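Local atomic coordinates of protocadherin gamma-B3 (Homo sapiens, PDB entry 5K8R), a protein that probably mediates calcium-dependent cell adhesion through extracellular cadherin repeats, the first four of which form this chain, and may help establish specific neuronal connections. Residues 109-114 against 201-206; 313-318 against 394-399; 61-66 against 128-133; 260-265 against 275-280; 14-19 against 53-58. All coordinates share one frame; numbering follows the deposited sequence.

Contact 1 (109-114 against 201-206). With CA (calcium ion), chain J; CA (calcium ion), chain I; CA (calcium ion), chain H.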
# COMPACT_ATOMS: atom_id res chain seq x y z
N GLU A 109 -21.30 1.94 -0.77
CA GLU A 109 -20.03 2.01 -0.07
C GLU A 109 -19.05 2.89 -0.84
O GLU A 109 -19.04 2.89 -2.07
CB GLU A 109 -19.44 0.61 0.13
CG GLU A 109 -20.17 -0.23 1.16
CD GLU A 109 -19.44 -1.51 1.49
OE1 GLU A 109 -18.49 -1.86 0.76
OE2 GLU A 109 -19.82 -2.17 2.48
N LEU A 110 -18.25 3.62 -0.11
CA LEU A 110 -17.30 4.51 -0.68
C LEU A 110 -16.00 4.43 0.09
O LEU A 110 -15.98 4.75 1.24
CB LEU A 110 -17.86 5.91 -0.56
CG LEU A 110 -17.04 7.07 -1.02
CD1 LEU A 110 -16.81 6.94 -2.49
CD2 LEU A 110 -17.80 8.33 -0.74
N GLU A 111 -14.94 4.00 -0.56
CA GLU A 111 -13.63 3.87 0.07
C GLU A 111 -12.86 5.17 -0.09
O GLU A 111 -12.64 5.64 -1.21
CB GLU A 111 -12.84 2.71 -0.53
CG GLU A 111 -13.47 1.34 -0.31
CD GLU A 111 -12.43 0.27 -0.04
OE1 GLU A 111 -11.26 0.62 0.18
OE2 GLU A 111 -12.80 -0.93 -0.04
N ILE A 112 -12.45 5.76 1.04
CA ILE A 112 -11.69 7.00 1.06
C ILE A 112 -10.53 6.83 2.03
O ILE A 112 -10.74 6.44 3.19
CB ILE A 112 -12.56 8.20 1.48
CG1 ILE A 112 -13.70 8.42 0.48
CG2 ILE A 112 -11.71 9.46 1.61
CD1 ILE A 112 -14.66 9.52 0.87
N SER A 113 -9.31 7.11 1.56
CA SER A 113 -8.15 6.99 2.43
C SER A 113 -8.10 8.14 3.42
O SER A 113 -8.57 9.25 3.15
CB SER A 113 -6.86 6.96 1.60
OG SER A 113 -6.46 8.28 1.25
N GLU A 114 -7.52 7.86 4.59
CA GLU A 114 -7.39 8.87 5.63
C GLU A 114 -6.40 9.97 5.26
O GLU A 114 -6.34 10.98 5.97
CB GLU A 114 -6.98 8.22 6.95
CG GLU A 114 -5.82 7.25 6.81
CD GLU A 114 -5.52 6.52 8.10
OE1 GLU A 114 -5.87 7.03 9.18
OE2 GLU A 114 -4.94 5.42 8.03
N ILE A 201 -16.13 4.02 4.07
CA ILE A 201 -15.15 3.19 4.75
C ILE A 201 -13.79 3.84 4.60
O ILE A 201 -13.33 4.09 3.47
CB ILE A 201 -15.16 1.75 4.21
CG1 ILE A 201 -14.24 0.85 5.04
CG2 ILE A 201 -14.78 1.73 2.74
CD1 ILE A 201 -14.42 -0.63 4.78
N VAL A 202 -13.14 4.13 5.72
CA VAL A 202 -11.87 4.86 5.72
C VAL A 202 -10.75 3.88 5.41
O VAL A 202 -10.45 2.99 6.21
CB VAL A 202 -11.64 5.57 7.06
CG1 VAL A 202 -10.40 6.45 6.98
CG2 VAL A 202 -12.86 6.39 7.44
N ALA A 203 -10.12 4.04 4.25
CA ALA A 203 -8.98 3.20 3.89
C ALA A 203 -7.76 3.58 4.72
O ALA A 203 -7.49 4.76 4.95
CB ALA A 203 -8.67 3.34 2.40
N ASP A 204 -7.02 2.57 5.17
CA ASP A 204 -5.89 2.78 6.06
C ASP A 204 -4.70 3.36 5.31
O ASP A 204 -4.42 2.99 4.17
CB ASP A 204 -5.49 1.47 6.74
CG ASP A 204 -4.36 1.66 7.74
OD1 ASP A 204 -4.46 2.58 8.58
OD2 ASP A 204 -3.38 0.89 7.69
N ALA A 205 -3.99 4.27 5.98
CA ALA A 205 -2.71 4.77 5.51
C ALA A 205 -1.66 4.53 6.58
O ALA A 205 -1.97 4.39 7.77
CB ALA A 205 -2.78 6.27 5.17
N ASN A 206 -0.40 4.47 6.15
CA ASN A 206 0.71 4.19 7.06
C ASN A 206 1.19 5.48 7.73
O ASN A 206 2.34 5.91 7.58
CB ASN A 206 1.84 3.49 6.32
CG ASN A 206 2.85 2.85 7.26
OD1 ASN A 206 2.48 2.12 8.18
ND2 ASN A 206 4.12 3.15 7.05
CA CA J . -3.40 4.64 9.73
CA CA I . -4.50 8.00 11.09
CA CA H . 2.45 1.69 10.54
O HOH W 1 -5.02 10.44 10.99

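Contact 2 (313-318 against 394-399). With CA (calcium ion), chain E.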
# COMPACT_ATOMS: atom_id res chain seq x y z
N ASN A 313 35.84 -21.11 37.32
CA ASN A 313 37.28 -21.15 37.08
C ASN A 313 37.97 -21.55 38.37
O ASN A 313 37.84 -20.87 39.39
CB ASN A 313 37.80 -19.80 36.58
CG ASN A 313 37.44 -19.54 35.13
OD1 ASN A 313 38.21 -19.87 34.23
ND2 ASN A 313 36.27 -18.96 34.90
N ALA A 314 38.71 -22.66 38.33
CA ALA A 314 39.42 -23.15 39.50
C ALA A 314 40.70 -22.35 39.74
O ALA A 314 41.31 -21.84 38.79
CB ALA A 314 39.76 -24.63 39.33
N PRO A 315 41.12 -22.20 41.00
CA PRO A 315 42.37 -21.49 41.28
C PRO A 315 43.56 -22.20 40.66
O PRO A 315 43.57 -23.42 40.51
CB PRO A 315 42.44 -21.49 42.81
CG PRO A 315 41.04 -21.71 43.26
CD PRO A 315 40.41 -22.59 42.23
N GLU A 316 44.56 -21.40 40.29
CA GLU A 316 45.77 -21.91 39.67
C GLU A 316 46.98 -21.63 40.54
O GLU A 316 47.10 -20.56 41.15
CB GLU A 316 45.96 -21.29 38.29
CG GLU A 316 47.17 -21.82 37.53
CD GLU A 316 47.31 -21.22 36.15
OE1 GLU A 316 46.27 -21.03 35.48
OE2 GLU A 316 48.45 -20.94 35.73
N ILE A 317 47.88 -22.60 40.60
CA ILE A 317 49.10 -22.51 41.39
C ILE A 317 50.29 -22.56 40.44
O ILE A 317 50.35 -23.42 39.55
CB ILE A 317 49.19 -23.63 42.43
CG1 ILE A 317 47.92 -23.68 43.28
CG2 ILE A 317 50.42 -23.45 43.32
CD1 ILE A 317 47.88 -24.85 44.24
N THR A 318 51.24 -21.65 40.63
CA THR A 318 52.50 -21.64 39.90
C THR A 318 53.64 -21.71 40.90
O THR A 318 53.63 -21.01 41.92
CB THR A 318 52.63 -20.39 39.02
OG1 THR A 318 51.46 -20.25 38.21
CG2 THR A 318 53.85 -20.49 38.13
N ALA A 394 45.13 -24.96 46.72
CA ALA A 394 44.51 -23.64 46.63
C ALA A 394 43.01 -23.82 46.45
O ALA A 394 42.57 -24.64 45.64
CB ALA A 394 45.08 -22.83 45.47
N THR A 395 42.23 -23.06 47.22
CA THR A 395 40.78 -23.15 47.17
C THR A 395 40.20 -21.74 47.18
O THR A 395 40.59 -20.92 48.00
CB THR A 395 40.22 -23.95 48.36
OG1 THR A 395 40.85 -25.24 48.40
CG2 THR A 395 38.72 -24.13 48.23
N ASP A 396 39.26 -21.48 46.27
CA ASP A 396 38.63 -20.17 46.22
C ASP A 396 37.50 -20.10 47.25
O ASP A 396 37.20 -21.07 47.95
CB ASP A 396 38.12 -19.86 44.81
CG ASP A 396 37.21 -20.94 44.25
OD1 ASP A 396 36.56 -21.67 45.04
OD2 ASP A 396 37.14 -21.07 43.01
N LYS A 397 36.87 -18.93 47.35
CA LYS A 397 35.80 -18.69 48.30
C LYS A 397 34.44 -18.54 47.62
O LYS A 397 33.58 -17.80 48.09
CB LYS A 397 36.11 -17.45 49.14
CG LYS A 397 37.48 -17.47 49.79
CD LYS A 397 37.68 -16.28 50.71
CE LYS A 397 39.12 -16.19 51.20
NZ LYS A 397 39.56 -17.45 51.86
N GLY A 398 34.24 -19.26 46.51
CA GLY A 398 32.98 -19.22 45.80
C GLY A 398 31.98 -20.23 46.31
O GLY A 398 32.24 -21.00 47.24
N ASN A 399 30.80 -20.23 45.69
CA ASN A 399 29.74 -21.16 46.06
C ASN A 399 29.15 -21.82 44.82
O ASN A 399 28.41 -21.20 44.06
CB ASN A 399 28.64 -20.44 46.84
CG ASN A 399 27.59 -21.39 47.37
OD1 ASN A 399 27.84 -22.58 47.56
ND2 ASN A 399 26.39 -20.87 47.60
CA CA E . 37.21 -19.21 41.05

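Contact 3 (61-66 against 128-133). With CA (calcium ion), chain B; CA (calcium ion), chain D; CA (calcium ion), chain C.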
# COMPACT_ATOMS: atom_id res chain seq x y z
N ASP A 61 -50.06 7.35 -20.24
CA ASP A 61 -48.89 7.53 -19.39
C ASP A 61 -47.80 8.21 -20.22
O ASP A 61 -47.25 7.60 -21.15
CB ASP A 61 -48.41 6.19 -18.84
CG ASP A 61 -47.11 6.31 -18.06
OD1 ASP A 61 -46.85 7.38 -17.48
OD2 ASP A 61 -46.35 5.32 -18.03
N ARG A 62 -47.47 9.46 -19.88
CA ARG A 62 -46.48 10.20 -20.65
C ARG A 62 -45.10 9.58 -20.54
O ARG A 62 -44.30 9.66 -21.48
CB ARG A 62 -46.44 11.66 -20.18
CG ARG A 62 -45.64 12.57 -21.10
CD ARG A 62 -44.93 13.65 -20.31
NE ARG A 62 -44.00 13.08 -19.34
CZ ARG A 62 -42.77 12.68 -19.63
NH1 ARG A 62 -42.31 12.78 -20.87
NH2 ARG A 62 -42.00 12.16 -18.68
N GLU A 63 -44.79 8.95 -19.40
CA GLU A 63 -43.48 8.32 -19.24
C GLU A 63 -43.30 7.15 -20.20
O GLU A 63 -42.22 6.96 -20.76
CB GLU A 63 -43.29 7.86 -17.80
CG GLU A 63 -42.82 8.95 -16.85
CD GLU A 63 -43.88 10.01 -16.60
OE1 GLU A 63 -45.05 9.63 -16.34
OE2 GLU A 63 -43.56 11.21 -16.68
N GLU A 64 -44.36 6.36 -20.41
CA GLU A 64 -44.26 5.22 -21.31
C GLU A 64 -44.36 5.64 -22.78
O GLU A 64 -43.82 4.95 -23.65
CB GLU A 64 -45.35 4.20 -20.98
CG GLU A 64 -45.22 2.88 -21.71
CD GLU A 64 -46.30 1.89 -21.33
OE1 GLU A 64 -47.20 2.27 -20.55
OE2 GLU A 64 -46.24 0.73 -21.79
N ILE A 65 -45.03 6.76 -23.06
CA ILE A 65 -45.23 7.18 -24.44
C ILE A 65 -44.03 7.97 -24.95
O ILE A 65 -43.47 7.65 -26.01
CB ILE A 65 -46.53 8.00 -24.56
CG1 ILE A 65 -47.74 7.13 -24.23
CG2 ILE A 65 -46.66 8.60 -25.95
CD1 ILE A 65 -49.03 7.90 -24.12
N CYS A 66 -43.61 9.01 -24.23
CA CYS A 66 -42.54 9.87 -24.69
C CYS A 66 -41.25 9.76 -23.88
O CYS A 66 -40.21 10.22 -24.36
CB CYS A 66 -42.99 11.34 -24.68
SG CYS A 66 -44.32 11.72 -25.86
N GLN A 128 -32.34 9.50 -10.32
CA GLN A 128 -33.03 9.43 -11.60
C GLN A 128 -34.53 9.63 -11.39
O GLN A 128 -35.09 9.25 -10.36
CB GLN A 128 -32.77 8.10 -12.31
CG GLN A 128 -31.33 7.91 -12.75
CD GLN A 128 -31.15 6.68 -13.61
OE1 GLN A 128 -32.09 5.93 -13.86
NE2 GLN A 128 -29.92 6.47 -14.08
N ASP A 129 -35.17 10.24 -12.39
CA ASP A 129 -36.58 10.56 -12.33
C ASP A 129 -37.19 10.48 -13.73
O ASP A 129 -36.78 11.23 -14.62
CB ASP A 129 -36.78 11.96 -11.73
CG ASP A 129 -38.19 12.19 -11.23
OD1 ASP A 129 -39.15 11.86 -11.95
OD2 ASP A 129 -38.33 12.72 -10.11
N PRO A 130 -38.14 9.58 -13.96
CA PRO A 130 -38.71 9.43 -15.31
C PRO A 130 -39.57 10.60 -15.75
O PRO A 130 -39.97 10.64 -16.92
CB PRO A 130 -39.54 8.14 -15.21
CG PRO A 130 -39.88 8.04 -13.77
CD PRO A 130 -38.72 8.61 -13.01
N ASP A 131 -39.86 11.55 -14.86
CA ASP A 131 -40.60 12.74 -15.25
C ASP A 131 -39.70 13.67 -16.06
O ASP A 131 -38.52 13.39 -16.31
CB ASP A 131 -41.16 13.45 -14.02
CG ASP A 131 -42.17 12.60 -13.27
OD1 ASP A 131 -42.88 11.80 -13.91
OD2 ASP A 131 -42.26 12.74 -12.03
N VAL A 132 -40.25 14.81 -16.48
CA VAL A 132 -39.53 15.80 -17.25
C VAL A 132 -39.80 17.19 -16.67
O VAL A 132 -40.69 17.37 -15.83
CB VAL A 132 -39.90 15.77 -18.75
CG1 VAL A 132 -39.37 14.49 -19.39
CG2 VAL A 132 -41.40 15.87 -18.93
N GLY A 133 -39.03 18.16 -17.14
CA GLY A 133 -39.20 19.52 -16.65
C GLY A 133 -38.80 19.65 -15.19
O GLY A 133 -37.84 19.03 -14.73
CA CA B . -40.64 13.34 -10.20
CA CA D . -45.04 12.14 -15.04
CA CA C . -47.25 8.87 -15.61

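Contact 4 (260-265 against 275-280). With CA (calcium ion), chain G; CA (calcium ion), chain F.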
# COMPACT_ATOMS: atom_id res chain seq x y z
N GLN A 260 27.45 -13.94 16.58
CA GLN A 260 27.59 -15.35 16.89
C GLN A 260 27.12 -15.70 18.30
O GLN A 260 27.29 -16.84 18.73
CB GLN A 260 29.05 -15.79 16.72
CG GLN A 260 29.57 -15.67 15.30
CD GLN A 260 28.94 -16.68 14.37
OE1 GLN A 260 28.21 -16.32 13.45
NE2 GLN A 260 29.22 -17.96 14.59
N LEU A 261 26.53 -14.75 19.02
CA LEU A 261 26.11 -14.96 20.40
C LEU A 261 24.62 -14.80 20.62
O LEU A 261 24.03 -15.57 21.38
CB LEU A 261 26.87 -14.01 21.34
CG LEU A 261 28.04 -14.61 22.13
CD1 LEU A 261 27.52 -15.64 23.12
CD2 LEU A 261 29.07 -15.22 21.20
N PHE A 262 23.99 -13.81 19.99
CA PHE A 262 22.58 -13.53 20.21
C PHE A 262 21.82 -13.56 18.90
O PHE A 262 22.38 -13.38 17.81
CB PHE A 262 22.39 -12.17 20.90
CG PHE A 262 22.99 -12.10 22.27
CD1 PHE A 262 22.36 -12.68 23.36
CD2 PHE A 262 24.20 -11.44 22.48
CE1 PHE A 262 22.92 -12.62 24.62
CE2 PHE A 262 24.76 -11.37 23.74
CZ PHE A 262 24.12 -11.96 24.81
N LYS A 263 20.51 -13.79 19.01
CA LYS A 263 19.61 -13.87 17.87
C LYS A 263 18.31 -13.17 18.21
O LYS A 263 17.75 -13.40 19.29
CB LYS A 263 19.35 -15.33 17.47
CG LYS A 263 18.24 -15.51 16.44
CD LYS A 263 17.96 -16.98 16.18
CE LYS A 263 16.78 -17.16 15.24
NZ LYS A 263 17.01 -16.51 13.93
N LEU A 264 17.82 -12.33 17.30
CA LEU A 264 16.57 -11.61 17.47
C LEU A 264 15.59 -12.07 16.41
O LEU A 264 15.84 -11.90 15.21
CB LEU A 264 16.79 -10.10 17.38
CG LEU A 264 15.55 -9.22 17.59
CD1 LEU A 264 14.99 -9.40 18.99
CD2 LEU A 264 15.87 -7.76 17.32
N ASP A 265 14.48 -12.66 16.84
CA ASP A 265 13.46 -13.13 15.91
C ASP A 265 12.82 -11.96 15.19
O ASP A 265 12.43 -10.97 15.81
CB ASP A 265 12.40 -13.94 16.66
CG ASP A 265 11.53 -14.77 15.73
OD1 ASP A 265 11.02 -14.23 14.73
OD2 ASP A 265 11.36 -15.98 16.00
N GLY A 275 25.15 -18.68 21.41
CA GLY A 275 26.48 -19.10 21.82
C GLY A 275 26.61 -19.19 23.33
O GLY A 275 25.60 -19.30 24.03
N GLU A 276 27.84 -19.13 23.83
CA GLU A 276 28.11 -19.26 25.25
C GLU A 276 28.53 -17.91 25.82
O GLU A 276 29.43 -17.26 25.28
CB GLU A 276 29.21 -20.30 25.51
CG GLU A 276 28.96 -21.64 24.83
CD GLU A 276 27.70 -22.32 25.33
OE1 GLU A 276 27.35 -22.15 26.51
OE2 GLU A 276 27.06 -23.03 24.53
N LEU A 277 27.87 -17.49 26.90
CA LEU A 277 28.25 -16.28 27.59
C LEU A 277 29.44 -16.55 28.51
O LEU A 277 29.51 -17.60 29.16
CB LEU A 277 27.08 -15.72 28.41
CG LEU A 277 25.85 -15.18 27.67
CD1 LEU A 277 26.26 -14.42 26.42
CD2 LEU A 277 24.88 -16.29 27.33
N ASP A 278 30.38 -15.61 28.55
CA ASP A 278 31.57 -15.74 29.39
C ASP A 278 31.80 -14.41 30.09
O ASP A 278 32.18 -13.42 29.45
CB ASP A 278 32.79 -16.14 28.56
CG ASP A 278 33.98 -16.51 29.43
OD1 ASP A 278 33.78 -16.82 30.62
OD2 ASP A 278 35.12 -16.49 28.91
N PHE A 279 31.56 -14.38 31.41
CA PHE A 279 31.77 -13.17 32.18
C PHE A 279 33.22 -12.71 32.12
O PHE A 279 33.50 -11.51 32.15
CB PHE A 279 31.34 -13.39 33.63
CG PHE A 279 31.55 -12.19 34.52
CD1 PHE A 279 30.58 -11.20 34.61
CD2 PHE A 279 32.70 -12.06 35.28
CE1 PHE A 279 30.76 -10.11 35.43
CE2 PHE A 279 32.89 -10.96 36.09
CZ PHE A 279 31.92 -9.98 36.17
N GLU A 280 34.16 -13.65 32.03
CA GLU A 280 35.57 -13.30 31.96
C GLU A 280 35.93 -12.58 30.67
O GLU A 280 36.95 -11.88 30.63
CB GLU A 280 36.44 -14.55 32.12
CG GLU A 280 36.69 -14.96 33.57
CD GLU A 280 35.42 -15.36 34.29
OE1 GLU A 280 34.59 -16.08 33.70
OE2 GLU A 280 35.24 -14.94 35.46
CA CA G . 33.44 -18.02 32.80
CA CA F . 33.48 -16.56 36.15
O HOH W 2 32.55 -18.98 30.64

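Contact 5 (14-19 against 53-58)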
# COMPACT_ATOMS: atom_id res chain seq x y z
N GLY A 14 -62.91 8.48 -20.19
CA GLY A 14 -64.08 9.30 -20.43
C GLY A 14 -63.88 10.78 -20.18
O GLY A 14 -64.85 11.54 -20.31
N SER A 15 -62.67 11.21 -19.83
CA SER A 15 -62.41 12.62 -19.62
C SER A 15 -62.48 13.38 -20.94
O SER A 15 -61.98 12.91 -21.97
CB SER A 15 -61.05 12.82 -18.96
OG SER A 15 -60.99 12.19 -17.70
N LEU A 16 -63.09 14.56 -20.90
CA LEU A 16 -63.30 15.34 -22.11
C LEU A 16 -61.98 15.91 -22.61
O LEU A 16 -61.36 16.75 -21.93
CB LEU A 16 -64.30 16.46 -21.85
CG LEU A 16 -64.54 17.43 -23.01
CD1 LEU A 16 -65.07 16.69 -24.23
CD2 LEU A 16 -65.48 18.55 -22.60
N VAL A 17 -61.54 15.47 -23.78
CA VAL A 17 -60.39 16.09 -24.42
C VAL A 17 -60.82 17.35 -25.17
O VAL A 17 -60.19 18.40 -25.06
CB VAL A 17 -59.68 15.10 -25.36
CG1 VAL A 17 -58.49 15.77 -26.04
CG2 VAL A 17 -59.24 13.87 -24.60
N GLY A 18 -61.90 17.25 -25.94
CA GLY A 18 -62.36 18.44 -26.64
C GLY A 18 -63.66 18.20 -27.36
O GLY A 18 -64.23 17.10 -27.31
N ASN A 19 -64.14 19.25 -28.02
CA ASN A 19 -65.34 19.20 -28.85
C ASN A 19 -64.89 19.22 -30.31
O ASN A 19 -64.91 20.26 -30.97
CB ASN A 19 -66.28 20.36 -28.52
CG ASN A 19 -66.57 20.49 -27.04
OD1 ASN A 19 -67.34 19.71 -26.47
ND2 ASN A 19 -65.96 21.48 -26.40
N ASN A 53 -67.50 14.62 -29.41
CA ASN A 53 -66.52 14.95 -28.39
C ASN A 53 -65.36 13.96 -28.42
O ASN A 53 -65.57 12.74 -28.37
CB ASN A 53 -67.16 14.97 -27.00
CG ASN A 53 -68.22 16.04 -26.86
OD1 ASN A 53 -68.25 17.00 -27.63
ND2 ASN A 53 -69.09 15.88 -25.87
N LEU A 54 -64.14 14.49 -28.50
CA LEU A 54 -62.94 13.68 -28.34
C LEU A 54 -62.73 13.41 -26.85
O LEU A 54 -62.62 14.35 -26.05
CB LEU A 54 -61.73 14.39 -28.94
CG LEU A 54 -60.44 13.58 -29.03
CD1 LEU A 54 -60.63 12.41 -29.98
CD2 LEU A 54 -59.29 14.46 -29.48
N LEU A 55 -62.66 12.13 -26.49
CA LEU A 55 -62.59 11.69 -25.11
C LEU A 55 -61.43 10.72 -24.92
O LEU A 55 -60.96 10.07 -25.87
CB LEU A 55 -63.89 11.00 -24.66
CG LEU A 55 -65.22 11.72 -24.89
CD1 LEU A 55 -66.38 10.84 -24.46
CD2 LEU A 55 -65.25 13.04 -24.15
N VAL A 56 -60.97 10.62 -23.67
CA VAL A 56 -59.91 9.69 -23.31
C VAL A 56 -60.46 8.27 -23.29
O VAL A 56 -61.48 7.99 -22.64
CB VAL A 56 -59.30 10.06 -21.95
CG1 VAL A 56 -58.31 8.99 -21.51
CG2 VAL A 56 -58.61 11.41 -22.03
N SER A 57 -59.79 7.36 -24.00
CA SER A 57 -60.25 5.98 -24.12
C SER A 57 -59.47 5.01 -23.25
O SER A 57 -60.03 3.99 -22.83
CB SER A 57 -60.16 5.52 -25.58
OG SER A 57 -60.55 4.17 -25.71
N ASP A 58 -58.20 5.29 -22.97
CA ASP A 58 -57.37 4.39 -22.17
C ASP A 58 -56.37 5.23 -21.39
O ASP A 58 -56.35 6.46 -21.48
CB ASP A 58 -56.68 3.36 -23.07
CG ASP A 58 -56.19 2.14 -22.30
OD1 ASP A 58 -56.66 1.93 -21.16
OD2 ASP A 58 -55.33 1.40 -22.83

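Contact 1 (109-114 against 201-206)
Glu114 meets Asp204 and Ala205 at the tight end of this contact, where two calcium ions gather the oxygens. CG of Glu114 lies between its backbone N and carbonyl carbon (chi1 48°) and the chain runs extended beyond it, which lays CG against Ala205 CB at 3.6 Å and carries the carboxylate across. OE2 binds one calcium ion at 2.4 Å and also accepts the N-H of Ala205 on its anti lone pair; the bond is nearly straight (169°), though its modelled length is short and doubtful. The same ion takes Ala205 O at 2.4 Å and Asp204 OD1 at 2.6 Å, so Glu114 OE2 and Asp204 OD1 can sit only 2.9 Å apart. Asp204 also has Glu241 as a polar partner. OE1 of Glu114 turns to a second calcium ion, shared with Asp171, Glu173, Asp207 and a water.

In cadherin terms, the strand that ends at Ser113, just before the calcium-binding Glu114, pairs in parallel with the last strand of the second repeat, which runs into the DXNDN linker. Ile112 shows the parallel register: its N donates to Ile201 O, and its O accepts from Ala203 N, which stands above the carbonyl plane. Ile112 and Val202 are buried on the sheet face turned to the core.

The other face is the solvent side, where Glu111 is exposed. Glu111 and Ile201 lie side by side and point the same way, with one close touch, CG to CG2 at 3.3 Å, and the Ala203 methyl lies against Ser113, CB to CA at 3.7 Å. His296 of the second subunit packs on Ala203.

Contact 2 (313-318 against 394-399)
Pro315 rests on Asp396 and Ala394 just where the linker from repeat 3 enters repeat 4 of the cadherin array, beside a calcium ion that both segments bind. Asn313, the last residue of the DXNDN linker motif, gives its backbone O to that ion at 2.4 Å, and Asp396 gives OD2 at 2.7 Å. These two oxygens are held by the metal rather than by each other, and Asn311, Asp343, Asp345 and Asn349 complete the shell.

The pyrrolidine ring packs against the ligand Asp396. It crosses the Asp396 side chain at about a right angle, with CG lying 3.5 Å from Asp396 N and CD 3.7 Å from Asp396 OD2. The carboxylate stands up toward the metal because CG of Asp396 lies between backbone N and carbonyl carbon (chi1 54°). Its rotation is fixed from both ends, OD2 by the ion and OD1 by the backbone N of Leu402.

Further along, Pro315 CB approaches Ala394 CB at 4.0 Å. The strand that starts at Glu316 pairs with 335-342, whereas Ala394 belongs to the sheet of 387-396 and 403-413, so this apolar seam joins the two sheets of the repeat's beta sandwich. Pro315 O also accepts a hydrogen bond from Ser404 OG, next to the seam. At the outer side Thr318 packs on Ile39 of the second subunit. Ile317, its CG1 anti to the carbonyl carbon (chi1 -53°), turns inward to cover the methyl group of Ala394: its CG1 and CD1 both lie 3.7 Å from Ala394 CB.

Contact 3 (61-66 against 128-133)
The DRE motif of the first cadherin repeat, Asp61-Arg62-Glu63, meets the DXD motif of the second, Asp129-Pro130-Asp131, across their shared calcium site. Glu63 and Asp131 form the bridge: Glu63 OE2 binds the middle calcium ion at 2.4 Å and Asp131 OD1 binds it at 2.5 Å, their carboxylate planes turned 74° apart. Each then reaches another ion. Glu63 holds the middle ion with both oxygens, and its OE1 also binds the calcium of Asp61 OD1; Asp131 OD2 goes to the calcium that Asp129 chelates with both oxygens.

This is the three-ion junction that stiffens consecutive cadherin repeats, and second-shell bonds set its ligands. Asp61 caps the short helix 62-65, its OD1 accepting from Glu63 N from above the carboxylate plane; Asp129 OD1 accepts from Asp131 N in an Asx turn.

Arg62 backs the Glu63 carboxylate. Its bent chain brings NH2 to Glu63 OE2 at 2.7 Å in a salt bridge met from above the carboxylate plane, and Val132 CG2 covers one guanidinium face, 3.5 Å from CZ. Pro130 O sits at the guanidinium edge, 3.1 Å from NH2. An alanine in place of Arg62 would probably leave Glu63 OE2 without its guanidinium partner and open a gap over Val132 CG2. Glu63 CG packs on Pro130 CB at 3.8 Å.

Contact 4 (260-265 against 275-280)
Leu261 and Gly275 bring their backbones within 4.4 Å, CA to CA, joined by one weak hydrogen bond from Gly275 N to Leu261 O (3.3 Å, 149° at the hydrogen). Glycine fits the site: a CB there would point at the other segment and clash with Gln260 O, besides crowding Leu261 CD1.

The side chains extend the contact toward Leu277. Leu261 CD1 touches the Glu276 backbone, 3.3 Å from Glu276 O, and meets Leu277 CD1 at 3.7 Å. That same Leu277 methyl also meets the tip of Phe262, CZ to CD1 at 3.6 Å, with the two side chains crossing at about a right angle. Phe262 CG is anti to the carbonyl carbon (chi1 -63°), which swings the ring over to Leu277. One leucine methyl is thus shared by two apolar neighbours.

Beyond Leu277 the chain becomes the calcium-binding DXE motif of the third cadherin repeat. Asp278 OD1 binds one calcium ion at 2.5 Å, and Glu280 OE1 bridges it to a second, which Glu280 OE2 also holds.

Gln260 follows helix 256-259, and strand 262-264 runs at the edge of its sheet. Across the sandwich Phe262 makes an edge-to-face contact with Tyr285 and packs on Phe251 and Ile305, while Leu277, in the loop after strand 270-273, packs on Ile307 of strand 298-308.

Contact 5 (14-19 against 53-58)
Val17 wedges between Leu54 and Val56 at the apolar centre of this antiparallel pair. Its CG1, anti to the backbone N (chi1 180°), meets Leu54 CD2 at 3.8 Å, while CG2 lies 3.6 Å from Val56 CG2, the two valines crossing at about a right angle. Leu16 and Leu55 make a second apolar pair on the exposed face, CD1 to CD2 at 3.7 Å. An alanine at Val17 would probably open a gap between Leu54 and Val56, because both methyl contacts go with the removed branches.

The backbone is bulged at Val17. Leu54 O accepts from two successive N-H groups, Val17 N at 2.8 Å and Gly18 N at 3.0 Å, and Val17 has near-helical torsions (phi -82°, psi -47°), which is the geometry of a classic beta bulge. The register accordingly shifts by one residue, from Leu16 opposite Leu55 to Gly18 opposite Leu54.

At the polar edge, Val56 N donates to Ser15 O at 3.0 Å and Gly14 N donates to Val56 O at 2.9 Å. The positive phi of Gly14 would jam a side chain against the preceding carbonyl. Ser15 OG is hydrogen-bonded to Asp12 O.

In the first repeat, strand 16-19 borders a sheet that continues through 53-56 to 45-47. Val17 and Leu54 rest on Phe45, and Val17 also meets Tyr5 and Ile7 of strand 3-8 in the facing sheet.

From the N terminus, contact 5 closes the first loop, pairing 14-19 with 53-58 inside repeat 1. The chain runs straight on to 61-66, where contact 3 opens; it reaches across the calcium junction to 128-133 of repeat 2. Contact 1 opens at 109-114, before contact 3 has closed, and ends at 201-206, so the two cross, and repeat 2 is tied to repeat 1 and its early strand to its last strand. Contacts 4 and 2 follow in series in repeats 3 and 4. They touch where Asn313 ND2 lies 3.5 Å from Glu280 OE1, at the junction between those repeats. Contacts 2 and 5 lie about 128 Å apart, centre to centre.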